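Methyltransferase (Streptococcus mutans, PDB 2B78) is of unproven function but probably methylates RNA with S-adenosylmethionine as the methyl donor. Local coordinates at residues Ser52-Gly57 / Phe100-Asp105; Asn87-His90 / Ala96-Leu99; Phe196-Gln201 / Ser330-Asn335; Phe366-Asn369 / Ser375-Leu378. One frame throughout, in Å; residues are numbered along the deposited sequence.

Contact 1: Ser52-Gly57 / Phe100-Asp105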
loop_
_atom_site.group_PDB
_atom_site.type_symbol
_atom_site.label_atom_id
_atom_site.label_comp_id
_atom_site.label_asym_id
_atom_site.label_seq_id
_atom_site.Cartn_x
_atom_site.Cartn_y
_atom_site.Cartn_z
ATOM N N SER A 52 -17.401 4.003 12.563
ATOM C CA SER A 52 -16.671 5.190 12.157
ATOM C C SER A 52 -16.559 5.104 10.650
ATOM O O SER A 52 -16.291 4.036 10.099
ATOM C CB SER A 52 -15.281 5.237 12.796
ATOM O OG SER A 52 -14.667 6.498 12.560
ATOM N N LYS A 53 -16.781 6.223 9.976
ATOM C CA LYS A 53 -16.714 6.231 8.528
ATOM C C LYS A 53 -15.291 6.079 8.019
ATOM O O LYS A 53 -14.376 6.780 8.460
ATOM C CB LYS A 53 -17.349 7.514 7.985
ATOM C CG LYS A 53 -18.866 7.403 7.835
ATOM C CD LYS A 53 -19.522 8.741 7.511
ATOM C CE LYS A 53 -19.806 9.547 8.776
ATOM N NZ LYS A 53 -20.552 10.809 8.479
ATOM N N GLN A 54 -15.116 5.147 7.089
ATOM C CA GLN A 54 -13.813 4.876 6.496
ATOM C C GLN A 54 -14.022 4.426 5.058
ATOM O O GLN A 54 -14.189 3.237 4.790
ATOM C CB GLN A 54 -13.087 3.779 7.284
ATOM C CG GLN A 54 -11.647 3.550 6.838
ATOM C CD GLN A 54 -10.933 2.537 7.701
ATOM O OE1 GLN A 54 -11.146 2.491 8.913
ATOM N NE2 GLN A 54 -10.069 1.724 7.090
ATOM N N ASN A 55 -14.014 5.386 4.138
ATOM C CA ASN A 55 -14.222 5.103 2.719
ATOM C C ASN A 55 -15.586 4.443 2.522
ATOM O O ASN A 55 -16.611 5.056 2.802
ATOM C CB ASN A 55 -13.105 4.205 2.185
ATOM C CG ASN A 55 -11.738 4.859 2.284
ATOM O OD1 ASN A 55 -11.519 5.956 1.759
ATOM N ND2 ASN A 55 -10.808 4.188 2.958
ATOM N N LYS A 56 -15.606 3.198 2.055
ATOM C CA LYS A 56 -16.872 2.499 1.837
ATOM C C LYS A 56 -17.322 1.716 3.064
ATOM O O LYS A 56 -18.306 0.974 3.019
ATOM C CB LYS A 56 -16.752 1.556 0.637
ATOM C CG LYS A 56 -16.634 2.280 -0.694
ATOM C CD LYS A 56 -17.836 3.190 -0.925
ATOM C CE LYS A 56 -17.706 3.987 -2.218
ATOM N NZ LYS A 56 -18.865 4.905 -2.417
ATOM N N GLY A 57 -16.601 1.885 4.164
ATOM C CA GLY A 57 -16.953 1.178 5.378
ATOM C C GLY A 57 -17.591 2.081 6.417
ATOM O O GLY A 57 -17.403 3.296 6.396
ATOM N N PHE A 100 1.701 -3.638 11.616
ATOM C CA PHE A 100 0.279 -3.883 11.865
ATOM C C PHE A 100 -0.512 -3.409 10.656
ATOM O O PHE A 100 -0.315 -2.291 10.185
ATOM C CB PHE A 100 -0.160 -3.105 13.111
ATOM C CG PHE A 100 -1.399 -3.649 13.768
ATOM C CD1 PHE A 100 -1.311 -4.658 14.721
ATOM C CD2 PHE A 100 -2.658 -3.159 13.425
ATOM C CE1 PHE A 100 -2.459 -5.171 15.327
ATOM C CE2 PHE A 100 -3.807 -3.666 14.021
ATOM C CZ PHE A 100 -3.706 -4.674 14.974
ATOM N N ASN A 101 -1.410 -4.250 10.151
ATOM C CA ASN A 101 -2.184 -3.877 8.970
ATOM C C ASN A 101 -3.681 -4.083 9.094
ATOM O O ASN A 101 -4.230 -5.063 8.591
ATOM C CB ASN A 101 -1.666 -4.644 7.749
ATOM C CG ASN A 101 -2.227 -4.109 6.441
ATOM O OD1 ASN A 101 -2.269 -2.890 6.207
ATOM N ND2 ASN A 101 -2.643 -5.022 5.567
ATOM N N GLN A 102 -4.336 -3.148 9.770
ATOM C CA GLN A 102 -5.783 -3.177 9.949
ATOM C C GLN A 102 -6.409 -4.542 10.283
ATOM O O GLN A 102 -6.025 -5.172 11.266
ATOM C CB GLN A 102 -6.436 -2.570 8.711
ATOM C CG GLN A 102 -5.931 -1.160 8.415
ATOM C CD GLN A 102 -6.930 -0.341 7.622
ATOM O OE1 GLN A 102 -8.043 -0.108 8.071
ATOM N NE2 GLN A 102 -6.534 0.099 6.437
ATOM N N ASP A 103 -7.371 -5.000 9.479
ATOM C CA ASP A 103 -8.017 -6.275 9.776
ATOM C C ASP A 103 -7.119 -7.491 9.591
ATOM O O ASP A 103 -7.444 -8.587 10.059
ATOM C CB ASP A 103 -9.339 -6.420 8.983
ATOM C CG ASP A 103 -9.171 -6.257 7.483
ATOM O OD1 ASP A 103 -8.202 -5.598 7.039
ATOM O OD2 ASP A 103 -10.044 -6.775 6.743
ATOM N N GLY A 104 -5.986 -7.301 8.918
ATOM C CA GLY A 104 -5.061 -8.401 8.724
ATOM C C GLY A 104 -4.503 -8.788 10.083
ATOM O O GLY A 104 -4.040 -9.912 10.283
ATOM N N ASP A 105 -4.541 -7.851 11.024
ATOM C CA ASP A 105 -4.053 -8.120 12.373
ATOM C C ASP A 105 -5.154 -7.942 13.406
ATOM O O ASP A 105 -4.900 -7.649 14.582
ATOM C CB ASP A 105 -2.859 -7.233 12.695
ATOM C CG ASP A 105 -1.640 -7.611 11.889
ATOM O OD1 ASP A 105 -1.055 -8.687 12.168
ATOM O OD2 ASP A 105 -1.284 -6.842 10.966
HETATM O O HOH W 1 -8.380 1.362 4.351
#
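Gln54 and Gln102 reach toward each other across a wide backbone gap, their CA atoms 11.9 Å apart, the first where strand 45-54 runs into a type II' beta turn from Gln54 to Gly57, the second following Asn101 in the chain. The hairpin turn is closed by Gly57 N bonding to Gln54 O. Glutamine suits both places, being long enough to span the gap and carrying an amide that can donate and accept at once. Gln54 is fully stretched, CG anti to its backbone nitrogen (chi1 -173°), and comes from the direction opposite to Gln102. Gln54 NE2 donates to Gln102 OE1 at 2.9 Å, with an N-H...O angle of 156°; the donor lies in the carbonyl plane, on a lone pair, and the two amides are nearly coplanar. One water accepts from both amides, 3.2 Å from Gln54 NE2 and 3.1 Å from Gln102 NE2, and so ties the two nitrogens together. Gln102 OE1 also accepts from Gly109 N, while Gln54 OE1 takes bonds from Asn125 ND2 and Trp60 NE1, which together should fix the orientation of each amide. The contact thus links the PUA-like sheet, at the hairpin joining strands 45-54 and 57-63, to the edge strand 96-101 of the next sheet, with Gln102 also packing on Trp60 of strand 57-63 and on Thr111 of strand 110-115.

Contact 2: Asn87-His90 / Ala96-Leu99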
loop_
_atom_site.group_PDB
_atom_site.type_symbol
_atom_site.label_atom_id
_atom_site.label_comp_id
_atom_site.label_asym_id
_atom_site.label_seq_id
_atom_site.Cartn_x
_atom_site.Cartn_y
_atom_site.Cartn_z
ATOM N N ASN A 87 10.613 -13.143 11.998
ATOM C CA ASN A 87 11.591 -13.260 10.916
ATOM C C ASN A 87 11.948 -11.919 10.289
ATOM O O ASN A 87 13.076 -11.722 9.828
ATOM C CB ASN A 87 11.085 -14.224 9.839
ATOM C CG ASN A 87 11.015 -15.649 10.334
ATOM O OD1 ASN A 87 11.804 -16.055 11.190
ATOM N ND2 ASN A 87 10.081 -16.423 9.793
ATOM N N PHE A 88 10.988 -10.999 10.270
ATOM C CA PHE A 88 11.231 -9.667 9.727
ATOM C C PHE A 88 12.195 -8.914 10.646
ATOM O O PHE A 88 13.301 -8.543 10.238
ATOM C CB PHE A 88 9.917 -8.885 9.622
ATOM C CG PHE A 88 9.056 -9.289 8.453
ATOM C CD1 PHE A 88 9.419 -8.945 7.155
ATOM C CD2 PHE A 88 7.884 -10.016 8.651
ATOM C CE1 PHE A 88 8.626 -9.322 6.065
ATOM C CE2 PHE A 88 7.084 -10.397 7.569
ATOM C CZ PHE A 88 7.459 -10.048 6.275
ATOM N N ALA A 89 11.767 -8.706 11.893
ATOM C CA ALA A 89 12.563 -7.991 12.890
ATOM C C ALA A 89 13.928 -8.633 13.098
ATOM O O ALA A 89 14.822 -8.041 13.706
ATOM C CB ALA A 89 11.808 -7.936 14.215
ATOM N N HIS A 90 14.081 -9.846 12.585
ATOM C CA HIS A 90 15.326 -10.589 12.707
ATOM C C HIS A 90 16.297 -10.177 11.609
ATOM O O HIS A 90 17.416 -9.746 11.888
ATOM C CB HIS A 90 15.039 -12.090 12.602
ATOM C CG HIS A 90 16.249 -12.958 12.752
ATOM N ND1 HIS A 90 16.242 -14.302 12.441
ATOM C CD2 HIS A 90 17.501 -12.680 13.190
ATOM C CE1 HIS A 90 17.436 -14.814 12.681
ATOM N NE2 HIS A 90 18.219 -13.850 13.136
ATOM N N ALA A 96 12.712 -1.738 6.978
ATOM C CA ALA A 96 11.462 -0.996 6.934
ATOM C C ALA A 96 10.408 -1.967 6.431
ATOM O O ALA A 96 10.546 -2.519 5.345
ATOM C CB ALA A 96 11.576 0.219 5.996
ATOM N N TYR A 97 9.371 -2.190 7.232
ATOM C CA TYR A 97 8.293 -3.100 6.864
ATOM C C TYR A 97 7.078 -2.797 7.724
ATOM O O TYR A 97 7.165 -2.014 8.672
ATOM C CB TYR A 97 8.738 -4.559 7.038
ATOM C CG TYR A 97 9.188 -4.923 8.441
ATOM C CD1 TYR A 97 8.305 -5.506 9.350
ATOM C CD2 TYR A 97 10.499 -4.673 8.864
ATOM C CE1 TYR A 97 8.716 -5.831 10.640
ATOM C CE2 TYR A 97 10.916 -4.992 10.158
ATOM C CZ TYR A 97 10.020 -5.569 11.037
ATOM O OH TYR A 97 10.424 -5.874 12.319
ATOM N N ARG A 98 5.939 -3.404 7.411
ATOM C CA ARG A 98 4.729 -3.128 8.183
ATOM C C ARG A 98 4.561 -3.996 9.432
ATOM O O ARG A 98 4.660 -5.220 9.364
ATOM C CB ARG A 98 3.493 -3.251 7.290
ATOM C CG ARG A 98 2.171 -3.088 8.039
ATOM C CD ARG A 98 1.085 -2.512 7.148
ATOM N NE ARG A 98 1.384 -1.133 6.773
ATOM C CZ ARG A 98 0.560 -0.344 6.092
ATOM N NH1 ARG A 98 -0.627 -0.789 5.704
ATOM N NH2 ARG A 98 0.930 0.894 5.799
ATOM N N LEU A 99 4.282 -3.347 10.564
ATOM C CA LEU A 99 4.095 -4.040 11.843
ATOM C C LEU A 99 2.643 -4.422 12.135
ATOM O O LEU A 99 2.378 -5.419 12.818
ATOM C CB LEU A 99 4.619 -3.163 12.991
ATOM C CG LEU A 99 6.101 -2.774 12.985
ATOM C CD1 LEU A 99 6.403 -1.897 14.207
ATOM C CD2 LEU A 99 6.979 -4.026 13.011
#
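Tyr97 and Phe88 carry most of this helix-on-strand contact, in which the short, weakly bonded helix 86-90 lies beside the edge strand 96-101 of a five-stranded mixed sheet. The connection between them is so brief that the contact is local in sequence, and Phe88 CA and Tyr97 CA stand 7.7 Å apart. Phe88 lays its CB over one face of the Tyr97 ring, a CH-pi contact with CB 3.6 Å from the ring centroid and 20° off the normal. The rings themselves are near parallel, their planes at 20°, but slid so far apart that they barely overlap, with centroids at 5.2 Å. Tyr97 holds CG between its backbone nitrogen and carbonyl carbon (chi1 58°), a torsion that turns the ring toward the helix. An aromatic residue suits this position because its broad face can receive the methylene of Phe88, whose own ring leads on to Ser364 and Asp365. Ala89, with only a methyl group, lets the phenol end come up to the helix backbone, though the fit there is tight. Tyr97 also packs on Cys114 of strand 110-115, the neighbouring strand of the sheet. At the outer end of the ring, Tyr97 OH lies 3.1 Å from Ala89 CB.

Contact 3: Phe196-Gln201 / Ser330-Asn335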
loop_
_atom_site.group_PDB
_atom_site.type_symbol
_atom_site.label_atom_id
_atom_site.label_comp_id
_atom_site.label_asym_id
_atom_site.label_seq_id
_atom_site.Cartn_x
_atom_site.Cartn_y
_atom_site.Cartn_z
ATOM N N PHE A 196 6.628 2.990 -1.085
ATOM C CA PHE A 196 5.466 2.189 -0.727
ATOM C C PHE A 196 6.027 0.816 -0.429
ATOM O O PHE A 196 6.424 0.076 -1.330
ATOM C CB PHE A 196 4.451 2.151 -1.871
ATOM C CG PHE A 196 3.568 3.370 -1.917
ATOM C CD1 PHE A 196 2.445 3.459 -1.094
ATOM C CD2 PHE A 196 3.904 4.454 -2.713
ATOM C CE1 PHE A 196 1.672 4.620 -1.060
ATOM C CE2 PHE A 196 3.140 5.622 -2.688
ATOM C CZ PHE A 196 2.021 5.702 -1.856
ATOM N N LEU A 197 6.081 0.495 0.856
ATOM C CA LEU A 197 6.644 -0.763 1.309
ATOM C C LEU A 197 5.949 -1.999 0.772
ATOM O O LEU A 197 6.581 -3.049 0.641
ATOM C CB LEU A 197 6.662 -0.805 2.848
ATOM C CG LEU A 197 7.490 0.288 3.551
ATOM C CD1 LEU A 197 7.379 0.116 5.059
ATOM C CD2 LEU A 197 8.948 0.202 3.129
ATOM N N ASP A 198 4.660 -1.895 0.461
ATOM C CA ASP A 198 3.948 -3.063 -0.045
ATOM C C ASP A 198 4.464 -3.584 -1.386
ATOM O O ASP A 198 4.175 -4.713 -1.763
ATOM C CB ASP A 198 2.432 -2.801 -0.123
ATOM C CG ASP A 198 2.082 -1.523 -0.868
ATOM O OD1 ASP A 198 2.672 -1.257 -1.929
ATOM O OD2 ASP A 198 1.191 -0.787 -0.383
ATOM N N GLN A 199 5.243 -2.786 -2.107
ATOM C CA GLN A 199 5.778 -3.243 -3.396
ATOM C C GLN A 199 7.183 -3.844 -3.296
ATOM O O GLN A 199 7.885 -4.011 -4.311
ATOM C CB GLN A 199 5.774 -2.079 -4.388
ATOM C CG GLN A 199 4.398 -1.456 -4.517
ATOM C CD GLN A 199 4.351 -0.281 -5.461
ATOM O OE1 GLN A 199 5.070 0.708 -5.282
ATOM N NE2 GLN A 199 3.488 -0.371 -6.477
ATOM N N ARG A 200 7.577 -4.190 -2.075
ATOM C CA ARG A 200 8.906 -4.749 -1.813
ATOM C C ARG A 200 9.278 -5.963 -2.645
ATOM O O ARG A 200 10.413 -6.090 -3.090
ATOM C CB ARG A 200 9.039 -5.128 -0.339
ATOM C CG ARG A 200 10.356 -5.835 -0.008
ATOM C CD ARG A 200 10.509 -6.054 1.492
ATOM N NE ARG A 200 9.523 -7.000 1.994
ATOM C CZ ARG A 200 8.408 -6.680 2.646
ATOM N NH1 ARG A 200 8.105 -5.419 2.902
ATOM N NH2 ARG A 200 7.588 -7.643 3.035
ATOM N N GLN A 201 8.336 -6.874 -2.839
ATOM C CA GLN A 201 8.656 -8.079 -3.587
ATOM C C GLN A 201 8.748 -7.812 -5.087
ATOM O O GLN A 201 9.401 -8.555 -5.808
ATOM C CB GLN A 201 7.641 -9.179 -3.244
ATOM C CG GLN A 201 7.564 -9.395 -1.720
ATOM C CD GLN A 201 6.711 -10.573 -1.304
ATOM O OE1 GLN A 201 5.916 -11.095 -2.086
ATOM N NE2 GLN A 201 6.859 -10.988 -0.052
ATOM N N SER A 330 0.690 -2.293 -12.269
ATOM C CA SER A 330 0.437 -2.242 -10.844
ATOM C C SER A 330 -0.661 -1.256 -10.453
ATOM O O SER A 330 -0.923 -0.273 -11.151
ATOM C CB SER A 330 1.738 -1.882 -10.118
ATOM O OG SER A 330 1.493 -1.431 -8.805
ATOM N N THR A 331 -1.321 -1.539 -9.339
ATOM C CA THR A 331 -2.369 -0.661 -8.827
ATOM C C THR A 331 -2.602 -1.000 -7.368
ATOM O O THR A 331 -2.506 -2.168 -6.975
ATOM C CB THR A 331 -3.711 -0.822 -9.595
ATOM O OG1 THR A 331 -4.682 0.082 -9.047
ATOM C CG2 THR A 331 -4.247 -2.244 -9.467
ATOM N N ASN A 332 -2.884 0.024 -6.565
ATOM C CA ASN A 332 -3.155 -0.159 -5.138
ATOM C C ASN A 332 -4.617 0.177 -4.869
ATOM O O ASN A 332 -5.017 0.341 -3.714
ATOM C CB ASN A 332 -2.278 0.765 -4.281
ATOM C CG ASN A 332 -0.865 0.246 -4.099
ATOM O OD1 ASN A 332 -0.656 -0.882 -3.645
ATOM N ND2 ASN A 332 0.117 1.074 -4.435
ATOM N N ALA A 333 -5.410 0.280 -5.937
ATOM C CA ALA A 333 -6.835 0.616 -5.828
ATOM C C ALA A 333 -7.627 -0.477 -5.119
ATOM O O ALA A 333 -7.860 -1.546 -5.688
ATOM C CB ALA A 333 -7.420 0.861 -7.205
ATOM N N ALA A 334 -8.052 -0.187 -3.888
ATOM C CA ALA A 334 -8.803 -1.134 -3.061
ATOM C C ALA A 334 -10.201 -1.411 -3.593
ATOM O O ALA A 334 -10.800 -2.451 -3.286
ATOM C CB ALA A 334 -8.893 -0.611 -1.627
ATOM N N ASN A 335 -10.708 -0.478 -4.392
ATOM C CA ASN A 335 -12.034 -0.581 -4.981
ATOM C C ASN A 335 -12.076 -1.450 -6.230
ATOM O O ASN A 335 -13.157 -1.755 -6.731
ATOM C CB ASN A 335 -12.558 0.819 -5.313
ATOM C CG ASN A 335 -11.486 1.716 -5.915
ATOM O OD1 ASN A 335 -10.530 2.103 -5.235
ATOM N ND2 ASN A 335 -11.637 2.048 -7.193
#
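Gln199 and Ser330 make the close part of this contact, where the N-terminal end of helix 200-210 faces the end of strand 325-331. Gln199 occupies the N-cap position, and its CG lies anti to the carbonyl carbon (chi1 -55°), with the chain extended beyond it so that the amide is carried across to the strand. There Gln199 NE2 comes within 3.2 Å of Ser330 OG. What grips the two polar ends is Asp292, whose OD2 accepts from Gln199 NE2 while its OD1 bonds Ser330 OG. One carboxylate thereby holds both groups: glutamine has the length to bring its amide to the strand, and serine sets a hydroxyl close to the backbone for the other carboxylate oxygen.

The Asp198-Asn332 side is looser, its nearest atoms, Asp198 OD2 and Asn332 OD1, being 3.7 Å apart. Asn332 keeps some exposure, yet loses more surface to the contact than any other residue here. The side chains meet at a slant, the carboxylate and amide planes 48° apart, and as modelled two oxygens face each other. Asp198 OD2 is satisfied by Tyr377 OH, but Asp198 OD1 and Asn332 OD1 are buried by the contact without a partner in the model. Just beyond, Thr331 OG1 accepts from Ala333 N at 3.2 Å, an ST turn that bends the chain as it leaves the strand.

Both segments belong to the Rossmann-type methyltransferase fold: strand 325-331 runs between parallel strand 286-291 and antiparallel strand 379-384, on whose Val380 Ser330 packs, while Arg200 at the start of the helix packs on Glu178 of strand 174-178.

Contact 4: Phe366-Asn369 / Ser375-Leu378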
loop_
_atom_site.group_PDB
_atom_site.type_symbol
_atom_site.label_atom_id
_atom_site.label_comp_id
_atom_site.label_asym_id
_atom_site.label_seq_id
_atom_site.Cartn_x
_atom_site.Cartn_y
_atom_site.Cartn_z
ATOM N N PHE A 366 2.075 -6.945 5.153
ATOM C CA PHE A 366 0.845 -6.191 4.931
ATOM C C PHE A 366 -0.224 -7.279 5.019
ATOM O O PHE A 366 -0.867 -7.630 4.025
ATOM C CB PHE A 366 0.861 -5.538 3.545
ATOM C CG PHE A 366 1.638 -4.245 3.494
ATOM C CD1 PHE A 366 0.970 -3.024 3.447
ATOM C CD2 PHE A 366 3.031 -4.248 3.503
ATOM C CE1 PHE A 366 1.678 -1.825 3.410
ATOM C CE2 PHE A 366 3.753 -3.054 3.467
ATOM C CZ PHE A 366 3.071 -1.838 3.420
ATOM N N ALA A 367 -0.373 -7.830 6.224
ATOM C CA ALA A 367 -1.306 -8.918 6.500
ATOM C C ALA A 367 -2.705 -8.714 5.958
ATOM O O ALA A 367 -3.324 -7.661 6.130
ATOM C CB ALA A 367 -1.370 -9.195 8.012
ATOM N N VAL A 368 -3.209 -9.741 5.291
ATOM C CA VAL A 368 -4.550 -9.670 4.748
ATOM C C VAL A 368 -5.465 -10.536 5.602
ATOM O O VAL A 368 -5.016 -11.469 6.265
ATOM C CB VAL A 368 -4.593 -10.194 3.300
ATOM C CG1 VAL A 368 -3.761 -9.295 2.391
ATOM C CG2 VAL A 368 -4.071 -11.621 3.256
ATOM N N ASN A 369 -6.748 -10.203 5.605
ATOM C CA ASN A 369 -7.720 -11.000 6.329
ATOM C C ASN A 369 -8.044 -12.093 5.307
ATOM O O ASN A 369 -8.600 -11.803 4.246
ATOM C CB ASN A 369 -8.958 -10.155 6.650
ATOM C CG ASN A 369 -10.046 -10.953 7.325
ATOM O OD1 ASN A 369 -9.913 -12.164 7.525
ATOM N ND2 ASN A 369 -11.139 -10.282 7.677
ATOM N N SER A 375 -9.385 -7.278 0.982
ATOM C CA SER A 375 -8.423 -6.499 1.753
ATOM C C SER A 375 -7.072 -6.512 1.041
ATOM O O SER A 375 -6.211 -5.667 1.291
ATOM C CB SER A 375 -8.277 -7.079 3.159
ATOM O OG SER A 375 -7.835 -8.420 3.094
ATOM N N ASN A 376 -6.880 -7.482 0.149
ATOM C CA ASN A 376 -5.625 -7.571 -0.584
ATOM C C ASN A 376 -5.688 -6.597 -1.761
ATOM O O ASN A 376 -5.905 -6.997 -2.913
ATOM C CB ASN A 376 -5.412 -9.007 -1.083
ATOM C CG ASN A 376 -3.962 -9.302 -1.343
ATOM O OD1 ASN A 376 -3.173 -8.376 -1.501
ATOM N ND2 ASN A 376 -3.592 -10.588 -1.397
ATOM N N TYR A 377 -5.458 -5.319 -1.469
ATOM C CA TYR A 377 -5.560 -4.257 -2.461
ATOM C C TYR A 377 -4.494 -4.133 -3.545
ATOM O O TYR A 377 -4.772 -3.610 -4.625
ATOM C CB TYR A 377 -5.704 -2.914 -1.742
ATOM C CG TYR A 377 -4.522 -2.529 -0.874
ATOM C CD1 TYR A 377 -3.384 -1.959 -1.433
ATOM C CD2 TYR A 377 -4.554 -2.715 0.514
ATOM C CE1 TYR A 377 -2.310 -1.579 -0.647
ATOM C CE2 TYR A 377 -3.470 -2.335 1.315
ATOM C CZ TYR A 377 -2.358 -1.766 0.724
ATOM O OH TYR A 377 -1.286 -1.366 1.494
ATOM N N LEU A 378 -3.282 -4.598 -3.274
ATOM C CA LEU A 378 -2.230 -4.495 -4.272
ATOM C C LEU A 378 -2.407 -5.577 -5.327
ATOM O O LEU A 378 -2.663 -6.735 -5.009
ATOM C CB LEU A 378 -0.855 -4.629 -3.609
ATOM C CG LEU A 378 0.400 -4.560 -4.482
ATOM C CD1 LEU A 378 0.494 -3.196 -5.162
ATOM C CD2 LEU A 378 1.622 -4.781 -3.617
#
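The rings of Phe366 and Tyr377 approach at a slant, and it is the hydroxyl of Tyr377 that does the touching: Tyr377 OH lies 3.4 Å from Phe366 CD1 and 3.6 Å from Phe366 CE1. With CG between the backbone nitrogen and the carbonyl carbon (chi1 63°), the Tyr377 ring is swung so that its hydroxyl end reaches Phe366. Tyrosine suits the place because that hydroxyl both touches the Phe366 ring and bonds Asp198 OD2. A second flat group, the Asn376 amide, meets an apolar partner, as Val368 CG1 sits 3.7 Å from Asn376 CG; the branched valine packs between the two segments where Val368 CA and Asn376 CA are 5.8 Å apart. The amide has polar partners elsewhere: Asn376 OD1 accepts from Leu362 N, and ND2 donates to Glu373 OE2. Asn376 is also the centre of an inverse gamma turn. Farther along, Asn369 N donates to Ser375 OG at 3.3 Å and 149°, and the same hydroxyl also bonds Asp372 O. The paired segments fold back on each other within the loop that leads from strand 355-360 to strand 379-384, and Phe366 carries that loop against Arg98 and Asn101 of strand 96-101.

In the fold
Contacts 1 and 2 share strand 96-101 but lie at different ends of it, their centres 21 Å apart. Contact 4 joins the others: Asn101 ND2 of contact 1 probably bonds Ala367 O at 2.8 Å, Arg98 CZ of contact 2 packs 3.3 Å from Phe366 CE1, and Asp198 N of contact 3 lies 3.3 Å from Phe366 CE2. The loop 366-378 therefore mediates between the middle sheet and the methyltransferase sheet. Contact 3 is the one nearest the chain's centre, and its Gln199 side chain is about 11 Å from that of Asp242, which binds S-adenosylhomocysteine in another structure of this protein; the site carries no ligand here.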